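Local coordinates for PpBBE-like 1 D396N (Physcomitrella patens subsp. patens, PDB 6EO5), which is a single-residue variant of a berberine bridge enzyme-like, bi-covalently flavinylated oxidase whose parent enzyme oxidises cellobiose, at residues A23-P28 with A50-T55; S31-A36 with Y46-F51; V72-R77 with G93-D98; G89-V94 with V461-Q466. All coordinates share one frame; numbering follows the deposited sequence.

Interaction 1 (A23-P28 with A50-T55); sequences ARTAFP and AFVFPT
Arg-24 lays its guanidinium across one face of the Phe-53 ring, and these two residues bury the most surface in the contact between 23-28 and 50-55. The geometry defines a stacked cation-pi pair: CZ of Arg-24 stands 3.7 Å from the ring centroid of Phe-53, 19° off the ring normal, and the planes are only 22° apart. NH1 lies over the ring centre, while NH2 sits nearest CD2. The bend at chi3 (58°) brings NE of Arg-24 to 4.0 Å from Phe-53 CG. Ala-50 buries the next largest area; its CB points at the face of Phe-27, 3.6 Å from that ring's centroid, a CH-pi contact. Between the stack and the CH-pi contact the backbones pair antiparallel. Ala-26 and Phe-51 form a hydrogen-bonded pair, with Ala-26 N to Phe-51 O at 3.0 Å and Phe-51 N to Ala-26 O at 3.1 Å; Thr-25 and Val-52 form the non-hydrogen-bonded pair next to it. Strand 24-26 forms one border of the four-stranded sheet. Strand 95-98 pairs with the other side of 50-53, helices 14-21 and 57-70 cover the face of Ala-50 and Val-52, and helix 31-36 lies against Ala-26 and Phe-51.

Interaction 2 (S31-A36 with Y46-F51); sequences SEYSTA and YAPSAF
Tyr-33 and Ala-36, one turn apart on helix 31-36, meet Phe-51 from different directions, and Tyr-33 alone accounts for the largest share of the buried surface. Its CG is anti to the backbone N (chi1 174°), which directs CG off the helix, and the ring continues toward 47-51. The hydroxyl then donates to Pro-48 O at 2.7 Å. That donor lies in the carbonyl plane on a lone pair, with a C=O...donor angle of 133°, and the carbonyl oxygen in turn lies in the plane of the tyrosine ring. Further back along the same ring, CD2 of Tyr-33 reaches CE2 of Phe-51 at 3.6 Å. The two rings form an offset edge-to-face pair, Phe-51 giving the edge, with centroids 5.4 Å apart and planes at 65°. One face of Phe-51 is taken by CB of Ala-36, which sits over the ring centre at 3.5 Å from the centroid. The helix thereby packs on the small mixed sheet of the FAD-binding domain, on the face that carries Ala-26, Phe-51 and Val-96. Ala-36 also gives its carbonyl oxygen to NH2 of Arg-77, beyond the two segments. The contact thins toward Ala-47, whose CB touches only the hydroxyl of Tyr-33, at 3.5 Å from OH. On the far side of the helix Ser-34 and Thr-35 direct their side chains away from 46-51 and are exposed. Ser-31 and Glu-32 are also exposed and make no contact with 46-51; a weak hydrogen bond runs from Ser-31 OG to Glu-32 OE2.

Interaction 3 (V72-R77 with G93-D98); sequences VGIVPR and GVLVVD. With FAD (flavin-adenine dinucleotide), chain C.
Arg-77 passes across Val-96 and ends at Asp-98, the residue paired with it in the parallel strand. Its CB lies 3.9 Å from Val-96 CG1. CG, anti to the backbone N (chi1 179°), faces the FAD diphosphate, 3.6 Å from O2A. The chain then bends at chi2 and chi3, bringing CD to 3.5 Å from Asp-98 OD2 and NE to 4.1 Å from Val-96 CG1, which covers one face of the guanidinium. NH1 makes a salt bridge with Asp-98 OD2, modelled so short that its exact length is doubtful; OD2 lies near the guanidinium plane, although the carboxylate is turned 85° against it. NH2 donates to Ala-36 O, while Asp-98 OD1 is held by Glu-100 N. Along the strands, backbone bonds alternate from one to the other, for example Val-97 N to Val-75 O at 2.9 Å. On the other face of the sheet, Ile-74 CG1 meets Val-97 CG2 at 3.6 Å. Pro-76 faces the cofactor: its CG lies 3.4 Å from adenine N3A, and its O accepts a hydrogen bond from ribose O2B at 2.7 Å. Strand 95-98 is inserted between 50-53 and 74-77, which helix 57-70 joins as a beta-alpha-beta crossover, and the end of 74-77 forms part of the adenosine and diphosphate site of this VAO-type FAD-binding domain.

Interaction 4 (G89-V94 with V461-Q466); sequences GGRDGV and VFNFPQ
Arg-91 reaches across to Asn-463 with its guanidinium, and NH1 donates to the backbone O of Asn-463 at 2.7 Å. The bond is bent, 137° at the hydrogen, and the donor stands 39° out of the carbonyl plane. Asn-463 also uses its side chain: OD1 lies 3.1 Å above one face of the Arg-91 guanidinium, where the angles to the N-H groups are too poor for a hydrogen bond. Val-94 CG2 covers the opposite face, 3.3 Å from the plane and over its centre, so the flat group is held between an amide oxygen and a methyl. At its edge and in its plane lies a water, 3.0 Å from Arg-91 NH2; the same water is hydrogen-bonded to Asn-463 N at 3.1 Å and to Val-461 O at 2.9 Å. NH1 of Arg-91 also makes a weak bond back to Gly-89 O. Next to this polar cluster, Pro-465 CG rests 3.4 Å from Gly-90 O. Further out, Asn-463 ND2 is tied to Asn-460 O, and Asp-457 takes the backbone N-H groups of Val-461 and Phe-462. Phe-464 leads toward the cofactor, its side chain about 4 Å from FAD at nearest atoms, with its ring against that of Tyr-86. The guanidinium's hydrogen-bond acceptors here are neutral, two backbone carbonyl oxygens and a water, with the amide oxygen over its face. The positive charge of Arg-91 is therefore probably stabilised in part by these dipoles, joining the FAD-binding and berberine-like regions through polar backbone and not through an ion pair.

From the N terminus, interaction 1 closes a loop between 23-28 and 50-55, and interaction 2 lies within that loop, folding helix 31-36 back onto the start of strand 50-53; the two share Ala-50 and Phe-51. Interaction 3 follows in series, closing 72-77 on 93-98 in the same sheet. There Val-96 N bonds to Ala-50 O, joining it to interaction 1, and Arg-77 NH2 bonds to Ala-36 O, joining it to interaction 2. Interaction 4 begins on the stretch where interaction 3 ends, and they overlap at Gly-93 and Val-94. Its segments are 367 residues apart at their closest ends, and it brings the C-terminal region to the FAD-binding domain.

Interaction 1 (A23-P28 with A50-T55)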
# COMPACT_ATOMS: atom_id res chain seq x y z
N ALA A 23 21.50 -17.00 10.31
CA ALA A 23 20.75 -16.61 9.13
C ALA A 23 21.70 -16.26 7.99
O ALA A 23 22.86 -15.90 8.21
CB ALA A 23 19.83 -15.43 9.44
N ARG A 24 21.20 -16.37 6.76
CA ARG A 24 21.97 -15.92 5.61
C ARG A 24 22.20 -14.41 5.68
O ARG A 24 21.34 -13.66 6.17
CB ARG A 24 21.22 -16.28 4.32
CG ARG A 24 21.82 -15.71 3.06
CD ARG A 24 21.17 -16.33 1.84
NE ARG A 24 19.72 -16.14 1.80
CZ ARG A 24 19.11 -15.22 1.06
NH1 ARG A 24 19.84 -14.41 0.29
NH2 ARG A 24 17.78 -15.12 1.07
N THR A 25 23.37 -13.96 5.23
CA THR A 25 23.69 -12.54 5.22
C THR A 25 24.35 -12.16 3.90
O THR A 25 24.76 -13.01 3.12
CB THR A 25 24.62 -12.13 6.38
OG1 THR A 25 25.89 -12.78 6.24
CG2 THR A 25 23.99 -12.47 7.73
N ALA A 26 24.43 -10.85 3.67
CA ALA A 26 25.19 -10.30 2.56
C ALA A 26 25.79 -8.98 3.02
O ALA A 26 25.10 -8.17 3.64
CB ALA A 26 24.32 -10.08 1.32
N PHE A 27 27.08 -8.78 2.74
CA PHE A 27 27.80 -7.63 3.28
C PHE A 27 28.42 -6.81 2.15
O PHE A 27 28.68 -7.35 1.06
CB PHE A 27 28.88 -8.08 4.27
CG PHE A 27 28.38 -8.27 5.67
CD1 PHE A 27 27.78 -9.45 6.06
CD2 PHE A 27 28.49 -7.24 6.60
CE1 PHE A 27 27.30 -9.62 7.35
CE2 PHE A 27 28.01 -7.40 7.90
CZ PHE A 27 27.42 -8.60 8.28
N PRO A 28 28.63 -5.51 2.37
CA PRO A 28 29.04 -4.63 1.27
C PRO A 28 30.27 -5.16 0.55
O PRO A 28 31.19 -5.70 1.15
CB PRO A 28 29.33 -3.30 1.97
CG PRO A 28 28.47 -3.34 3.19
CD PRO A 28 28.44 -4.77 3.63
N ALA A 50 24.29 -4.21 6.27
CA ALA A 50 24.19 -5.61 5.90
C ALA A 50 22.73 -5.97 5.66
O ALA A 50 21.82 -5.29 6.14
CB ALA A 50 24.79 -6.53 6.97
N PHE A 51 22.54 -7.06 4.91
CA PHE A 51 21.25 -7.72 4.78
C PHE A 51 21.31 -9.03 5.56
O PHE A 51 22.27 -9.80 5.40
CB PHE A 51 20.92 -8.01 3.32
CG PHE A 51 20.76 -6.78 2.47
CD1 PHE A 51 19.51 -6.19 2.32
CD2 PHE A 51 21.85 -6.23 1.80
CE1 PHE A 51 19.36 -5.07 1.53
CE2 PHE A 51 21.70 -5.11 1.01
CZ PHE A 51 20.46 -4.52 0.87
N VAL A 52 20.32 -9.28 6.39
CA VAL A 52 20.13 -10.57 7.03
C VAL A 52 18.77 -11.10 6.60
O VAL A 52 17.80 -10.33 6.48
CB VAL A 52 20.26 -10.49 8.57
CG1 VAL A 52 19.31 -9.47 9.16
CG2 VAL A 52 20.05 -11.86 9.20
N PHE A 53 18.69 -12.41 6.34
CA PHE A 53 17.51 -13.06 5.77
C PHE A 53 17.00 -14.09 6.76
O PHE A 53 17.26 -15.29 6.60
CB PHE A 53 17.83 -13.70 4.43
CG PHE A 53 18.27 -12.71 3.38
CD1 PHE A 53 19.56 -12.22 3.36
CD2 PHE A 53 17.38 -12.28 2.40
CE1 PHE A 53 19.97 -11.31 2.39
CE2 PHE A 53 17.78 -11.37 1.43
CZ PHE A 53 19.07 -10.89 1.43
N PRO A 54 16.29 -13.67 7.81
CA PRO A 54 15.80 -14.64 8.80
C PRO A 54 14.84 -15.62 8.16
O PRO A 54 14.05 -15.27 7.28
CB PRO A 54 15.08 -13.77 9.83
CG PRO A 54 15.52 -12.40 9.59
CD PRO A 54 15.89 -12.29 8.14
N THR A 55 14.94 -16.88 8.62
CA THR A 55 13.90 -17.88 8.41
C THR A 55 13.23 -18.32 9.71
O THR A 55 12.26 -19.07 9.64
CB THR A 55 14.47 -19.12 7.69
OG1 THR A 55 15.49 -19.70 8.50
CG2 THR A 55 15.08 -18.73 6.36

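Interaction 2 (S31-A36 with Y46-F51)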
# COMPACT_ATOMS: atom_id res chain seq x y z
N SER A 31 28.57 -9.78 -4.20
CA SER A 31 27.53 -9.77 -5.22
C SER A 31 26.15 -10.05 -4.64
O SER A 31 25.14 -9.64 -5.22
CB SER A 31 27.85 -10.80 -6.31
OG SER A 31 27.60 -12.12 -5.83
N GLU A 32 26.08 -10.76 -3.50
CA GLU A 32 24.80 -10.97 -2.84
C GLU A 32 24.24 -9.65 -2.33
O GLU A 32 23.05 -9.36 -2.51
CB GLU A 32 24.94 -11.96 -1.67
CG GLU A 32 25.53 -13.31 -2.02
CD GLU A 32 27.03 -13.25 -2.24
OE1 GLU A 32 27.72 -12.51 -1.49
OE2 GLU A 32 27.51 -13.94 -3.18
N TYR A 33 25.09 -8.85 -1.70
CA TYR A 33 24.70 -7.53 -1.22
C TYR A 33 24.26 -6.63 -2.38
O TYR A 33 23.28 -5.89 -2.26
CB TYR A 33 25.86 -6.91 -0.45
CG TYR A 33 25.72 -5.48 0.02
CD1 TYR A 33 26.09 -4.41 -0.79
CD2 TYR A 33 25.27 -5.19 1.31
CE1 TYR A 33 26.00 -3.10 -0.35
CE2 TYR A 33 25.17 -3.88 1.76
CZ TYR A 33 25.54 -2.84 0.93
OH TYR A 33 25.44 -1.54 1.37
N SER A 34 24.97 -6.70 -3.51
CA SER A 34 24.61 -5.88 -4.65
C SER A 34 23.20 -6.20 -5.16
O SER A 34 22.38 -5.29 -5.37
CB SER A 34 25.63 -6.06 -5.77
OG SER A 34 25.06 -5.67 -6.99
N THR A 35 22.89 -7.48 -5.37
CA THR A 35 21.55 -7.80 -5.84
C THR A 35 20.50 -7.62 -4.76
O THR A 35 19.32 -7.41 -5.08
CB THR A 35 21.49 -9.23 -6.41
OG1 THR A 35 21.49 -10.17 -5.34
CG2 THR A 35 22.68 -9.51 -7.33
N ALA A 36 20.88 -7.67 -3.48
CA ALA A 36 19.91 -7.44 -2.43
C ALA A 36 19.46 -5.98 -2.37
O ALA A 36 18.41 -5.70 -1.78
CB ALA A 36 20.49 -7.85 -1.07
N TYR A 46 20.11 3.77 -1.04
CA TYR A 46 20.74 3.68 0.26
C TYR A 46 21.56 2.40 0.36
O TYR A 46 21.16 1.34 -0.13
CB TYR A 46 19.68 3.69 1.37
CG TYR A 46 18.88 4.98 1.46
CD1 TYR A 46 19.49 6.17 1.83
CD2 TYR A 46 17.51 4.98 1.21
CE1 TYR A 46 18.75 7.34 1.92
CE2 TYR A 46 16.77 6.14 1.30
CZ TYR A 46 17.39 7.31 1.65
OH TYR A 46 16.65 8.46 1.75
N ALA A 47 22.72 2.51 1.00
CA ALA A 47 23.67 1.40 1.15
C ALA A 47 23.65 0.90 2.58
O ALA A 47 24.23 1.55 3.46
CB ALA A 47 25.07 1.85 0.76
N PRO A 48 23.03 -0.24 2.87
CA PRO A 48 22.93 -0.71 4.26
C PRO A 48 24.27 -1.20 4.78
O PRO A 48 25.22 -1.40 4.02
CB PRO A 48 21.91 -1.87 4.19
CG PRO A 48 21.25 -1.75 2.86
CD PRO A 48 22.26 -1.10 1.95
N SER A 49 24.34 -1.39 6.11
CA SER A 49 25.46 -2.13 6.70
C SER A 49 25.45 -3.57 6.23
O SER A 49 26.49 -4.12 5.84
CB SER A 49 25.39 -2.11 8.23
OG SER A 49 25.14 -0.83 8.75
N ALA A 50 24.29 -4.21 6.27
CA ALA A 50 24.19 -5.61 5.90
C ALA A 50 22.73 -5.97 5.66
O ALA A 50 21.82 -5.29 6.14
CB ALA A 50 24.79 -6.53 6.97
N PHE A 51 22.54 -7.06 4.91
CA PHE A 51 21.25 -7.72 4.78
C PHE A 51 21.31 -9.03 5.56
O PHE A 51 22.27 -9.80 5.40
CB PHE A 51 20.92 -8.01 3.32
CG PHE A 51 20.76 -6.78 2.47
CD1 PHE A 51 19.51 -6.19 2.32
CD2 PHE A 51 21.85 -6.23 1.80
CE1 PHE A 51 19.36 -5.07 1.53
CE2 PHE A 51 21.70 -5.11 1.01
CZ PHE A 51 20.46 -4.52 0.87

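Interaction 3 (V72-R77 with G93-D98)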
# COMPACT_ATOMS: atom_id res chain seq x y z
N VAL A 72 23.91 -0.03 15.13
CA VAL A 72 23.40 0.32 13.81
C VAL A 72 21.88 0.43 13.87
O VAL A 72 21.23 -0.06 14.81
CB VAL A 72 23.81 -0.70 12.72
CG1 VAL A 72 25.26 -0.51 12.31
CG2 VAL A 72 23.59 -2.12 13.21
N GLY A 73 21.31 1.08 12.87
CA GLY A 73 19.88 1.07 12.71
C GLY A 73 19.41 -0.24 12.10
O GLY A 73 20.19 -1.02 11.55
N ILE A 74 18.10 -0.47 12.18
CA ILE A 74 17.53 -1.75 11.76
C ILE A 74 16.11 -1.50 11.25
O ILE A 74 15.29 -0.90 11.94
CB ILE A 74 17.57 -2.77 12.92
CG1 ILE A 74 17.05 -4.13 12.48
CG2 ILE A 74 16.81 -2.26 14.15
CD1 ILE A 74 16.99 -5.14 13.61
N VAL A 75 15.84 -1.92 10.01
CA VAL A 75 14.47 -1.88 9.50
C VAL A 75 14.13 -3.23 8.86
O VAL A 75 14.98 -3.84 8.18
CB VAL A 75 14.24 -0.74 8.49
CG1 VAL A 75 14.48 0.63 9.13
CG2 VAL A 75 15.07 -0.92 7.22
N PRO A 76 12.92 -3.73 9.06
CA PRO A 76 12.44 -4.86 8.28
C PRO A 76 12.10 -4.45 6.85
O PRO A 76 11.79 -3.29 6.57
CB PRO A 76 11.19 -5.31 9.05
CG PRO A 76 10.69 -4.07 9.68
CD PRO A 76 11.91 -3.26 10.04
N ARG A 77 12.17 -5.43 5.95
CA ARG A 77 11.75 -5.25 4.57
C ARG A 77 10.85 -6.41 4.14
O ARG A 77 11.22 -7.58 4.28
CB ARG A 77 12.95 -5.14 3.65
CG ARG A 77 12.58 -4.97 2.20
CD ARG A 77 13.46 -5.84 1.36
NE ARG A 77 14.63 -5.13 0.87
CZ ARG A 77 15.69 -5.73 0.34
NH1 ARG A 77 15.76 -7.04 0.25
NH2 ARG A 77 16.71 -5.00 -0.10
N GLY A 93 23.63 2.86 6.01
CA GLY A 93 24.23 2.13 7.11
C GLY A 93 23.31 1.33 7.99
O GLY A 93 23.71 0.98 9.11
N VAL A 94 22.12 1.02 7.55
CA VAL A 94 21.17 0.30 8.38
C VAL A 94 21.36 -1.20 8.17
O VAL A 94 21.94 -1.65 7.18
CB VAL A 94 19.73 0.77 8.05
CG1 VAL A 94 18.67 -0.11 8.67
CG2 VAL A 94 19.56 2.21 8.51
N LEU A 95 20.92 -1.99 9.15
CA LEU A 95 20.77 -3.43 8.96
C LEU A 95 19.37 -3.69 8.41
O LEU A 95 18.37 -3.43 9.10
CB LEU A 95 20.99 -4.20 10.26
CG LEU A 95 20.69 -5.71 10.21
CD1 LEU A 95 21.64 -6.43 9.27
CD2 LEU A 95 20.71 -6.33 11.61
N VAL A 96 19.29 -4.18 7.18
CA VAL A 96 18.02 -4.52 6.55
C VAL A 96 17.68 -5.96 6.89
O VAL A 96 18.42 -6.88 6.52
CB VAL A 96 18.06 -4.32 5.03
CG1 VAL A 96 16.76 -4.82 4.40
CG2 VAL A 96 18.32 -2.85 4.67
N VAL A 97 16.57 -6.16 7.57
CA VAL A 97 16.10 -7.49 7.95
C VAL A 97 15.05 -7.91 6.92
O VAL A 97 13.85 -7.68 7.09
CB VAL A 97 15.55 -7.51 9.37
CG1 VAL A 97 15.13 -8.93 9.76
CG2 VAL A 97 16.58 -6.93 10.32
N ASP A 98 15.51 -8.53 5.84
CA ASP A 98 14.62 -8.98 4.77
C ASP A 98 13.86 -10.22 5.22
O ASP A 98 14.46 -11.26 5.50
CB ASP A 98 15.44 -9.25 3.51
CG ASP A 98 14.58 -9.62 2.31
OD1 ASP A 98 13.69 -10.48 2.43
OD2 ASP A 98 14.81 -9.03 1.24
PA FAD C . 8.45 -2.34 2.03
O1A FAD C . 9.30 -1.27 1.36
O2A FAD C . 9.21 -3.63 2.21
O5B FAD C . 7.79 -1.87 3.42
C5B FAD C . 7.27 -0.57 3.59
C4B FAD C . 7.39 -0.12 5.04
O4B FAD C . 6.86 -1.11 5.90
C3B FAD C . 8.84 0.09 5.46
O3B FAD C . 8.87 1.11 6.43
C2B FAD C . 9.19 -1.22 6.11
O2B FAD C . 10.25 -1.08 7.03
C1B FAD C . 7.87 -1.61 6.77
N9A FAD C . 7.82 -3.08 6.93
C8A FAD C . 8.02 -4.02 5.94
N7A FAD C . 7.91 -5.25 6.49
C5A FAD C . 7.66 -5.12 7.81
C6A FAD C . 7.49 -6.04 8.82
N6A FAD C . 7.55 -7.34 8.55
N1A FAD C . 7.24 -5.61 10.11
C2A FAD C . 7.19 -4.26 10.38
N3A FAD C . 7.37 -3.34 9.37
C4A FAD C . 7.61 -3.76 8.10
N1 FAD C . -0.95 0.54 -2.23
C2 FAD C . -2.31 0.23 -2.11
O2 FAD C . -2.96 0.45 -1.06
N3 FAD C . -2.96 -0.37 -3.18
C4 FAD C . -2.28 -0.64 -4.35
O4 FAD C . -2.88 -1.18 -5.28
C4X FAD C . -0.94 -0.32 -4.47
N5 FAD C . -0.26 -0.64 -5.63
C5X FAD C . 1.13 -0.62 -5.64
C6 FAD C . 1.80 -1.08 -6.76
C7 FAD C . 3.20 -1.20 -6.79
C7M FAD C . 3.90 -1.72 -8.03
C8 FAD C . 3.93 -0.75 -5.68
C8M FAD C . 5.45 -0.74 -5.68
C9 FAD C . 3.23 -0.20 -4.58
C9A FAD C . 1.83 -0.15 -4.53
N10 FAD C . 1.11 0.42 -3.47
C10 FAD C . -0.26 0.23 -3.39
C1' FAD C . 1.79 0.98 -2.27
C2' FAD C . 2.01 -0.14 -1.26
O2' FAD C . 0.85 -0.45 -0.53
C3' FAD C . 3.09 0.30 -0.29
O3' FAD C . 4.23 0.55 -1.07
C4' FAD C . 3.33 -0.79 0.75
O4' FAD C . 3.73 -0.17 1.96
C5' FAD C . 4.37 -1.80 0.26
O5' FAD C . 4.72 -2.76 1.23
P FAD C . 6.07 -3.62 1.00
O1P FAD C . 6.18 -4.68 2.07
O2P FAD C . 6.18 -4.20 -0.39
O3P FAD C . 7.21 -2.49 1.02

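Interaction 4 (G89-V94 with V461-Q466)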
# COMPACT_ATOMS: atom_id res chain seq x y z
N GLY A 89 16.15 1.61 4.75
CA GLY A 89 16.51 2.38 5.93
C GLY A 89 16.11 3.84 5.88
O GLY A 89 15.96 4.46 6.94
N GLY A 90 15.95 4.42 4.69
CA GLY A 90 15.77 5.86 4.60
C GLY A 90 16.99 6.65 5.00
O GLY A 90 16.89 7.86 5.23
N ARG A 91 18.14 5.99 5.09
CA ARG A 91 19.46 6.54 5.40
C ARG A 91 20.47 5.44 5.14
O ARG A 91 20.10 4.26 5.03
CB ARG A 91 19.55 7.02 6.85
CG ARG A 91 19.51 5.87 7.85
CD ARG A 91 18.69 6.23 9.06
NE ARG A 91 18.76 5.22 10.11
CZ ARG A 91 17.78 4.38 10.43
NH1 ARG A 91 16.63 4.42 9.77
NH2 ARG A 91 17.93 3.51 11.42
N ASP A 92 21.75 5.81 5.09
CA ASP A 92 22.80 4.83 4.88
C ASP A 92 23.16 4.10 6.17
O ASP A 92 23.01 4.63 7.27
CB ASP A 92 24.05 5.48 4.31
CG ASP A 92 23.99 5.65 2.83
OD1 ASP A 92 23.09 5.02 2.23
OD2 ASP A 92 24.84 6.39 2.28
N GLY A 93 23.63 2.86 6.01
CA GLY A 93 24.23 2.13 7.11
C GLY A 93 23.31 1.33 7.99
O GLY A 93 23.71 0.98 9.11
N VAL A 94 22.12 1.02 7.55
CA VAL A 94 21.17 0.30 8.38
C VAL A 94 21.36 -1.20 8.17
O VAL A 94 21.94 -1.65 7.18
CB VAL A 94 19.73 0.77 8.05
CG1 VAL A 94 18.67 -0.11 8.67
CG2 VAL A 94 19.56 2.21 8.51
N VAL A 461 14.94 2.10 18.98
CA VAL A 461 15.73 1.13 18.22
C VAL A 461 15.31 1.13 16.76
O VAL A 461 16.14 1.12 15.84
CB VAL A 461 15.59 -0.27 18.83
CG1 VAL A 461 16.38 -1.27 18.01
CG2 VAL A 461 16.02 -0.28 20.28
N PHE A 462 13.99 1.09 16.52
CA PHE A 462 13.40 1.04 15.19
C PHE A 462 12.97 2.44 14.77
O PHE A 462 11.98 2.98 15.28
CB PHE A 462 12.18 0.11 15.19
CG PHE A 462 12.49 -1.32 15.56
CD1 PHE A 462 13.29 -2.11 14.75
CD2 PHE A 462 11.91 -1.90 16.69
CE1 PHE A 462 13.55 -3.44 15.08
CE2 PHE A 462 12.16 -3.22 17.02
CZ PHE A 462 12.98 -3.99 16.22
N ASN A 463 13.70 3.03 13.81
CA ASN A 463 13.36 4.36 13.32
C ASN A 463 13.68 4.49 11.83
O ASN A 463 14.48 3.73 11.27
CB ASN A 463 14.09 5.46 14.11
CG ASN A 463 15.60 5.35 14.00
OD1 ASN A 463 16.19 5.66 12.95
ND2 ASN A 463 16.23 4.90 15.07
N PHE A 464 13.04 5.47 11.21
CA PHE A 464 13.33 5.92 9.86
C PHE A 464 12.82 7.36 9.75
O PHE A 464 12.18 7.85 10.69
CB PHE A 464 12.69 5.00 8.80
CG PHE A 464 11.19 4.91 8.89
CD1 PHE A 464 10.58 4.17 9.89
CD2 PHE A 464 10.38 5.54 7.95
CE1 PHE A 464 9.21 4.08 9.97
CE2 PHE A 464 9.00 5.46 8.03
CZ PHE A 464 8.42 4.73 9.04
N PRO A 465 13.11 8.09 8.64
CA PRO A 465 12.72 9.51 8.60
C PRO A 465 11.28 9.80 8.99
O PRO A 465 11.00 10.94 9.39
CB PRO A 465 12.98 9.90 7.14
CG PRO A 465 14.16 9.10 6.79
CD PRO A 465 13.99 7.76 7.49
N GLN A 466 10.35 8.83 8.93
CA GLN A 466 8.97 9.09 9.33
C GLN A 466 8.44 8.01 10.26
O GLN A 466 7.28 7.61 10.19
CB GLN A 466 8.07 9.27 8.11
CG GLN A 466 8.07 10.69 7.58
CD GLN A 466 7.53 10.79 6.16
OE1 GLN A 466 8.05 10.15 5.25
NE2 GLN A 466 6.49 11.59 5.98
O HOH W 1 16.26 1.58 12.99